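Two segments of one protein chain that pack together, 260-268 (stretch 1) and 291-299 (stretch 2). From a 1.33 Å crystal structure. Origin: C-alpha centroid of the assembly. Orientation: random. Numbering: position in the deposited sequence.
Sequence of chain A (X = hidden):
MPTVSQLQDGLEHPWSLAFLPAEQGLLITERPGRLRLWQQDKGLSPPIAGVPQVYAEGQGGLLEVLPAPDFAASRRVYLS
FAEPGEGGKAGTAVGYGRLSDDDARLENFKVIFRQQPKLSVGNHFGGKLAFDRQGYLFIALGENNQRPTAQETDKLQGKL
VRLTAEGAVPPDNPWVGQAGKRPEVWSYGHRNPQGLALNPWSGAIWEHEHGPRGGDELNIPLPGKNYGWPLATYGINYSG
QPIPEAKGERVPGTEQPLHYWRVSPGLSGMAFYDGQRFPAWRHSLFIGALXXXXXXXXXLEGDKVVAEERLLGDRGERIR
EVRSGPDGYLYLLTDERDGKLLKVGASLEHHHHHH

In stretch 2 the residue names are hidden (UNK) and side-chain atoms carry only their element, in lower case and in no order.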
# COMPACT_ATOMS: atom_id res chain seq x y z
N TYR A 260 -5.91 13.34 9.81
CA TYR A 260 -6.94 13.18 8.79
C TYR A 260 -7.01 14.42 7.92
O TYR A 260 -6.55 15.50 8.29
CB TYR A 260 -8.32 12.86 9.41
CG TYR A 260 -8.81 13.88 10.41
CD1 TYR A 260 -9.54 15.00 10.01
CD2 TYR A 260 -8.53 13.73 11.76
CE1 TYR A 260 -9.97 15.92 10.93
CE2 TYR A 260 -8.97 14.65 12.69
CZ TYR A 260 -9.68 15.74 12.27
OH TYR A 260 -10.11 16.67 13.19
N TRP A 261 -7.62 14.25 6.75
CA TRP A 261 -7.78 15.31 5.77
C TRP A 261 -9.25 15.42 5.42
O TRP A 261 -9.80 14.55 4.72
CB TRP A 261 -6.99 14.99 4.50
CG TRP A 261 -5.50 15.11 4.59
CD1 TRP A 261 -4.73 16.14 4.11
CD2 TRP A 261 -4.59 14.14 5.14
NE1 TRP A 261 -3.41 15.88 4.34
CE2 TRP A 261 -3.29 14.66 4.97
CE3 TRP A 261 -4.74 12.89 5.75
CZ2 TRP A 261 -2.15 13.98 5.39
CZ3 TRP A 261 -3.60 12.22 6.18
CH2 TRP A 261 -2.33 12.76 6.00
N ARG A 262 -9.90 16.49 5.86
CA ARG A 262 -11.31 16.67 5.53
C ARG A 262 -11.52 16.83 4.03
O ARG A 262 -12.54 16.38 3.50
CB ARG A 262 -11.89 17.85 6.30
CG ARG A 262 -12.06 17.53 7.78
CD ARG A 262 -12.62 18.73 8.53
NE ARG A 262 -12.85 18.44 9.95
CZ ARG A 262 -13.91 17.78 10.40
NH1 ARG A 262 -14.04 17.58 11.70
NH2 ARG A 262 -14.84 17.34 9.56
N VAL A 263 -10.57 17.42 3.31
CA VAL A 263 -10.57 17.42 1.86
C VAL A 263 -9.53 16.41 1.40
O VAL A 263 -8.35 16.53 1.75
CB VAL A 263 -10.29 18.83 1.29
CG1 VAL A 263 -10.35 18.81 -0.24
CG2 VAL A 263 -11.29 19.85 1.87
N SER A 264 -9.96 15.39 0.68
CA SER A 264 -9.08 14.25 0.36
C SER A 264 -8.01 14.58 -0.66
O SER A 264 -8.34 14.94 -1.80
CB SER A 264 -9.88 13.09 -0.18
OG SER A 264 -10.78 12.58 0.78
N PRO A 265 -6.73 14.43 -0.34
CA PRO A 265 -5.70 14.50 -1.39
C PRO A 265 -5.66 13.27 -2.27
O PRO A 265 -5.10 13.34 -3.38
CB PRO A 265 -4.39 14.66 -0.61
CG PRO A 265 -4.80 15.03 0.81
CD PRO A 265 -6.12 14.33 1.00
N GLY A 266 -6.23 12.14 -1.81
CA GLY A 266 -6.10 10.87 -2.50
C GLY A 266 -4.80 10.18 -2.11
O GLY A 266 -3.96 9.93 -2.98
N LEU A 267 -4.64 9.86 -0.83
CA LEU A 267 -3.36 9.36 -0.33
C LEU A 267 -2.98 8.04 -0.98
O LEU A 267 -3.79 7.10 -1.05
CB LEU A 267 -3.44 9.14 1.18
CG LEU A 267 -3.97 10.28 2.05
CD1 LEU A 267 -3.97 9.84 3.50
CD2 LEU A 267 -3.18 11.57 1.86
N SER A 268 -1.73 7.94 -1.43
CA SER A 268 -1.24 6.74 -2.08
C SER A 268 0.27 6.67 -1.93
O SER A 268 0.97 7.61 -2.31
CB SER A 268 -1.61 6.77 -3.56
OG SER A 268 -1.33 5.53 -4.18
N UNK A 291 -5.34 12.61 -6.30
CA UNK A 291 -6.28 13.62 -6.77
C UNK A 291 -5.66 15.01 -6.76
O UNK A 291 -5.89 15.80 -7.69
c UNK A 291 -7.55 13.58 -5.93
N UNK A 292 -4.86 15.33 -5.75
CA UNK A 292 -4.24 16.65 -5.66
C UNK A 292 -2.89 16.72 -6.36
O UNK A 292 -2.28 17.79 -6.39
n UNK A 292 -6.70 18.14 -1.65
o UNK A 292 -4.45 18.10 -1.61
c UNK A 292 -4.16 17.14 -4.21
c UNK A 292 -5.51 17.99 -2.23
c UNK A 292 -5.51 17.63 -3.70
N UNK A 293 -2.41 15.62 -6.94
CA UNK A 293 -1.25 15.61 -7.83
C UNK A 293 -0.02 16.25 -7.17
O UNK A 293 0.55 17.23 -7.64
c UNK A 293 -4.21 15.69 -11.93
c UNK A 293 -3.04 16.35 -11.22
c UNK A 293 -2.71 15.62 -9.92
c UNK A 293 -1.57 16.28 -9.18
n UNK A 293 -4.50 16.35 -13.23
N UNK A 294 0.37 15.68 -6.03
CA UNK A 294 1.41 16.28 -5.22
C UNK A 294 2.04 15.24 -4.31
O UNK A 294 1.59 14.09 -4.24
c UNK A 294 0.88 17.47 -4.41
N UNK A 295 3.08 15.66 -3.61
CA UNK A 295 3.75 14.87 -2.60
C UNK A 295 3.59 15.57 -1.26
O UNK A 295 3.88 16.77 -1.15
c UNK A 295 7.55 14.03 -2.38
c UNK A 295 5.22 14.72 -2.95
c UNK A 295 6.09 13.91 -1.97
c UNK A 295 5.66 12.44 -1.94
N UNK A 296 3.11 14.85 -0.26
CA UNK A 296 2.87 15.39 1.08
C UNK A 296 4.05 15.01 1.96
O UNK A 296 4.49 13.85 1.95
c UNK A 296 1.56 14.82 1.65
c UNK A 296 0.38 15.27 0.80
c UNK A 296 1.40 15.22 3.10
c UNK A 296 -0.89 14.48 1.07
N UNK A 297 4.57 15.96 2.73
CA UNK A 297 5.60 15.68 3.72
C UNK A 297 5.07 16.04 5.10
O UNK A 297 4.76 17.21 5.37
n UNK A 297 9.73 20.02 5.80
c UNK A 297 7.98 16.13 4.43
n UNK A 297 9.26 18.23 4.44
c UNK A 297 6.88 16.46 3.44
c UNK A 297 9.28 16.82 4.09
c UNK A 297 9.79 18.72 5.56
n UNK A 297 10.37 17.91 6.43
N UNK A 298 4.98 15.05 5.99
CA UNK A 298 4.57 15.26 7.37
C UNK A 298 5.80 15.22 8.26
O UNK A 298 6.54 14.23 8.26
c UNK A 298 3.58 14.19 7.81
c UNK A 298 1.40 12.99 7.55
c UNK A 298 1.60 15.40 6.93
c UNK A 298 2.31 14.05 6.97
N UNK A 299 6.02 16.28 9.03
CA UNK A 299 7.10 16.28 10.02
C UNK A 299 6.60 15.59 11.28
O UNK A 299 5.51 15.89 11.77
c UNK A 299 7.49 17.73 10.33
o UNK A 299 7.97 18.36 9.14
c UNK A 299 8.59 17.77 11.39
O HOH W 1 -6.36 18.38 1.21
O HOH W 2 -9.06 17.40 -3.41

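Position 291 has one side-chain atom, a carbon, so only CB follows the backbone. It points toward stretch 1 and lies 4.4 Å from S264 O. The backbone N is 3.0 Å from P265 O. A single carbon is alanine: A291. Its N also bears on G266. An ideal CB on G266 would stand 2.9 Å from A291 N, which is a clash. The backbone angles of G266 would by themselves call for glycine.

Position 292 has three carbons, the third carrying one oxygen and one nitrogen. The chain is unbranched up to that flat end. It points toward stretch 1, and its oxygen lies 3.6 Å from P265 CB. The end is a carboxamide, and with two carbons before it the residue is glutamine: Q292. Q292 NE2 is 4.0 Å from V263 CG1 and 3.6 Å from S264 O. The backbone N of Q292 donates a hydrogen bond to P265 O, 3.1 Å away, at a good angle of 158°.

Position 293 has four carbons in a row ending in a nitrogen. It points away from stretch 1 and makes no contact with it. This is lysine, K293. Its chain is extended beyond chi1, with chi2 to chi4 all t, and it is exposed. Phi and psi are both positive here, just before the strand begins.

Position 294 again has a single carbon. It points sideways, is buried, and makes no contact with stretch 1. It is alanine, A294, the first residue of the strand.

Position 295 has four carbons, forked at the second. It is buried but out of reach of stretch 1. A fork at the second carbon gives leucine: L295.

Position 296 also has four carbons, but the fork is at the first, and one arm is two carbons long. It points toward stretch 1, and its carbons pack against W261, P265 and L267. That branching is isoleucine, I296. The tip of the long arm, I296 CD1, lies 3.8 Å from L267 CD2 and 3.9 Å from P265 CB. Both arms reach W261: I296 CG2 is 4.4 Å from W261 CZ2 and I296 CD1 is 4.4 Å from W261 NE1.

Position 297 has three carbons, a nitrogen, then a carbon carrying two more nitrogens. This guanidinium is arginine, R297. It is out of reach, and its nitrogens are hydrogen-bonded elsewhere in the structure.

Position 298 has four carbons, forked at the second, and points toward stretch 1. A terminal carbon meets the edge of the W261 ring. It is leucine, L298. L298 CD1 is 4.0 Å from W261 CH2.

Position 299 has one carbon carrying an oxygen and a carbon. It is threonine, T299, out of reach.

The contact has two parts. At the turn, P265 O receives the Q292 backbone, while Q292 NE2 donates to two waters that in turn donate to V263 O and S264 O. Along the strand, I296 and L298 supply apolar packing against W261, with I296 also meeting P265 and L267.

Stretch 2 (291-299) AQKALIRLT
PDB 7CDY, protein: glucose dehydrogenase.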